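Local coordinates for protein glycerol dehydratase (PDB 1R9D) that probably dehydrates glycerol without vitamin B12, as a lyase of the glycyl radical enzyme family related to pyruvate formate-lyase, at residues 620-625 / 636-640. Residues are numbered along the deposited sequence.
Sequences YCREVN and QPGLY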
ATOM      1  N   TYR A 620      30.762  14.085   7.570  1.00 22.55           N
ATOM      2  CA  TYR A 620      29.354  13.796   7.841  1.00 22.14           C
ATOM      3  C   TYR A 620      28.508  14.181   6.621  1.00 22.13           C
ATOM      4  O   TYR A 620      27.701  13.392   6.127  1.00 22.54           O
ATOM      5  CB  TYR A 620      28.881  14.604   9.050  1.00 22.04           C
ATOM      6  CG  TYR A 620      27.380  14.582   9.240  1.00 22.11           C
ATOM      7  CD1 TYR A 620      26.734  13.438   9.711  1.00 22.54           C
ATOM      8  CD2 TYR A 620      26.606  15.691   8.914  1.00 21.60           C
ATOM      9  CE1 TYR A 620      25.350  13.399   9.855  1.00 24.17           C
ATOM     10  CE2 TYR A 620      25.210  15.665   9.053  1.00 23.21           C
ATOM     11  CZ  TYR A 620      24.594  14.513   9.525  1.00 22.88           C
ATOM     12  OH  TYR A 620      23.224  14.473   9.680  1.00 23.88           O
ATOM     13  N   CYS A 621      28.707  15.398   6.132  1.00 22.55           N
ATOM     14  CA  CYS A 621      27.937  15.893   4.996  1.00 23.96           C
ATOM     15  C   CYS A 621      28.066  15.036   3.734  1.00 22.94           C
ATOM     16  O   CYS A 621      27.073  14.791   3.046  1.00 22.47           O
ATOM     17  CB  CYS A 621      28.322  17.348   4.698  1.00 23.99           C
ATOM     18  SG  CYS A 621      27.842  18.544   6.010  1.00 31.72           S
ATOM     19  N   ARG A 622      29.276  14.570   3.434  1.00 23.29           N
ATOM     20  CA  ARG A 622      29.487  13.743   2.246  1.00 23.52           C
ATOM     21  C   ARG A 622      28.782  12.395   2.355  1.00 23.82           C
ATOM     22  O   ARG A 622      28.345  11.838   1.347  1.00 23.30           O
ATOM     23  CB  ARG A 622      30.980  13.514   1.996  1.00 24.45           C
ATOM     24  CG  ARG A 622      31.769  14.778   1.695  1.00 26.79           C
ATOM     25  CD  ARG A 622      33.241  14.448   1.500  1.00 29.27           C
ATOM     26  NE  ARG A 622      34.078  15.641   1.413  1.00 32.33           N
ATOM     27  CZ  ARG A 622      35.099  15.890   2.227  1.00 33.35           C
ATOM     28  NH1 ARG A 622      35.410  15.028   3.191  1.00 32.74           N
ATOM     29  NH2 ARG A 622      35.814  16.997   2.077  1.00 34.61           N
ATOM     30  N   GLU A 623      28.676  11.864   3.568  1.00 23.97           N
ATOM     31  CA  GLU A 623      27.990  10.595   3.755  1.00 24.08           C
ATOM     32  C   GLU A 623      26.490  10.786   3.523  1.00 23.37           C
ATOM     33  O   GLU A 623      25.868  10.009   2.805  1.00 23.59           O
ATOM     34  CB  GLU A 623      28.218  10.038   5.167  1.00 26.20           C
ATOM     35  CG  GLU A 623      29.631   9.538   5.459  1.00 27.84           C
ATOM     36  CD  GLU A 623      30.133   8.524   4.446  1.00 29.19           C
ATOM     37  OE1 GLU A 623      29.364   7.611   4.067  1.00 28.57           O
ATOM     38  OE2 GLU A 623      31.311   8.630   4.037  1.00 31.18           O
ATOM     39  N   VAL A 624      25.919  11.823   4.129  1.00 22.16           N
ATOM     40  CA  VAL A 624      24.489  12.095   3.986  1.00 21.82           C
ATOM     41  C   VAL A 624      24.076  12.236   2.516  1.00 22.73           C
ATOM     42  O   VAL A 624      23.036  11.713   2.104  1.00 22.01           O
ATOM     43  CB  VAL A 624      24.084  13.376   4.758  1.00 22.57           C
ATOM     44  CG1 VAL A 624      22.622  13.718   4.484  1.00 21.50           C
ATOM     45  CG2 VAL A 624      24.289  13.166   6.256  1.00 20.94           C
ATOM     46  N   ASN A 625      24.894  12.933   1.727  1.00 22.85           N
ATOM     47  CA  ASN A 625      24.605  13.143   0.305  1.00 23.77           C
ATOM     48  C   ASN A 625      24.458  11.866  -0.524  1.00 22.73           C
ATOM     49  O   ASN A 625      23.897  11.898  -1.618  1.00 22.78           O
ATOM     50  CB  ASN A 625      25.692  14.011  -0.345  1.00 24.28           C
ATOM     51  CG  ASN A 625      25.473  15.492  -0.123  1.00 25.19           C
ATOM     52  OD1 ASN A 625      24.451  15.913   0.423  1.00 26.16           O
ATOM     53  ND2 ASN A 625      26.437  16.297  -0.558  1.00 27.48           N
ATOM     54  N   GLN A 636      19.909  15.730   2.271  1.00 21.81           N
ATOM     55  CA  GLN A 636      20.798  16.884   2.324  1.00 21.88           C
ATOM     56  C   GLN A 636      21.046  17.138   3.803  1.00 21.56           C
ATOM     57  O   GLN A 636      20.111  17.154   4.603  1.00 21.71           O
ATOM     58  CB  GLN A 636      20.175  18.111   1.647  1.00 23.10           C
ATOM     59  CG  GLN A 636      18.790  18.470   2.124  1.00 24.92           C
ATOM     60  CD  GLN A 636      18.265  19.744   1.486  1.00 26.09           C
ATOM     61  OE1 GLN A 636      18.976  20.424   0.737  1.00 26.28           O
ATOM     62  NE2 GLN A 636      17.016  20.081   1.789  1.00 23.95           N
ATOM     63  N   PRO A 637      22.314  17.332   4.185  1.00 20.54           N
ATOM     64  CA  PRO A 637      22.665  17.574   5.586  1.00 20.61           C
ATOM     65  C   PRO A 637      22.444  18.980   6.123  1.00 20.47           C
ATOM     66  O   PRO A 637      22.477  19.960   5.389  1.00 21.10           O
ATOM     67  CB  PRO A 637      24.134  17.175   5.632  1.00 20.20           C
ATOM     68  CG  PRO A 637      24.629  17.669   4.291  1.00 21.12           C
ATOM     69  CD  PRO A 637      23.527  17.212   3.348  1.00 19.57           C
ATOM     70  N   GLY A 638      22.212  19.053   7.428  1.00 20.58           N
ATOM     71  CA  GLY A 638      22.046  20.327   8.099  1.00 21.31           C
ATOM     72  C   GLY A 638      22.945  20.264   9.326  1.00 21.96           C
ATOM     73  O   GLY A 638      23.416  19.181   9.678  1.00 20.92           O
ATOM     74  N   LEU A 639      23.188  21.408   9.959  1.00 22.12           N
ATOM     75  CA  LEU A 639      24.022  21.477  11.157  1.00 22.53           C
ATOM     76  C   LEU A 639      23.379  22.425  12.174  1.00 22.74           C
ATOM     77  O   LEU A 639      23.791  23.573  12.306  1.00 23.14           O
ATOM     78  CB  LEU A 639      25.436  21.970  10.794  1.00 22.37           C
ATOM     79  CG  LEU A 639      26.256  21.115   9.815  1.00 22.28           C
ATOM     80  CD1 LEU A 639      27.465  21.906   9.351  1.00 24.18           C
ATOM     81  CD2 LEU A 639      26.686  19.805  10.477  1.00 22.70           C
ATOM     82  N   TYR A 640      22.342  21.944  12.860  1.00 22.36           N
ATOM     83  CA  TYR A 640      21.644  22.730  13.885  1.00 22.57           C
ATOM     84  C   TYR A 640      21.214  21.759  14.986  1.00 22.56           C
ATOM     85  O   TYR A 640      21.060  20.563  14.733  1.00 22.53           O
ATOM     86  CB  TYR A 640      20.469  23.512  13.283  1.00 22.53           C
ATOM     87  CG  TYR A 640      19.309  22.705  12.744  1.00 22.56           C
ATOM     88  CD1 TYR A 640      18.330  22.201  13.597  1.00 22.75           C
ATOM     89  CD2 TYR A 640      19.153  22.510  11.372  1.00 24.13           C
ATOM     90  CE1 TYR A 640      17.212  21.523  13.096  1.00 23.73           C
ATOM     91  CE2 TYR A 640      18.046  21.836  10.859  1.00 22.22           C
ATOM     92  CZ  TYR A 640      17.081  21.349  11.721  1.00 23.08           C
ATOM     93  OH  TYR A 640      15.983  20.695  11.208  1.00 22.93           O
TER
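Pro637 is the centre of this contact: 91 Å² of it is covered by residues 620-625, about twice the 44 Å² of Cys621, the next largest share, and the two residues have CA atoms 5.6 Å apart. The CA-to-CB bond of Pro637 points toward helix 607-624, and its ring makes apolar contacts with three side chains there. Its CG lies 3.7 Å from Cys621 CB, its CD lies 3.8 Å from Val624 CG1, and its CB lies 3.9 Å from Tyr620 CE2. The bond from Val624 N to Tyr620 O (3.1 Å) places these two one helical turn apart; Cys621, next to Tyr620, lies beside them, so a single ring can touch all three. The segments share no hydrogen bond, and apolar side-chain contacts account for most of the join. The side-chain oxygens of Asn625 and Gln636 have partners elsewhere: Asn625 OD1, although 3.3 Å from Pro637 CD, accepts a hydrogen bond from Arg418 NH2, and Gln636 OE1 bonds to Ser696 OG. Within the pyruvate formate-lyase-like fold, residues 636-640 continue from strand 634-635, which runs parallel to strand 543-551, and Gly638 is still backbone-bonded to Pro548 and Gly550 of that strand. The contact thus packs helix 607-624 against the extended segment leaving the sheet. Farther along, the Tyr620 ring lies obliquely to Leu639, with CD2 of the tyrosine 4.4 Å from CD2 of the leucine, a looser approach than those to the proline. Met495 and Met502 of helix 484-516 also touch Tyr620, and Phe451 meets its ring with the planes at about 35°.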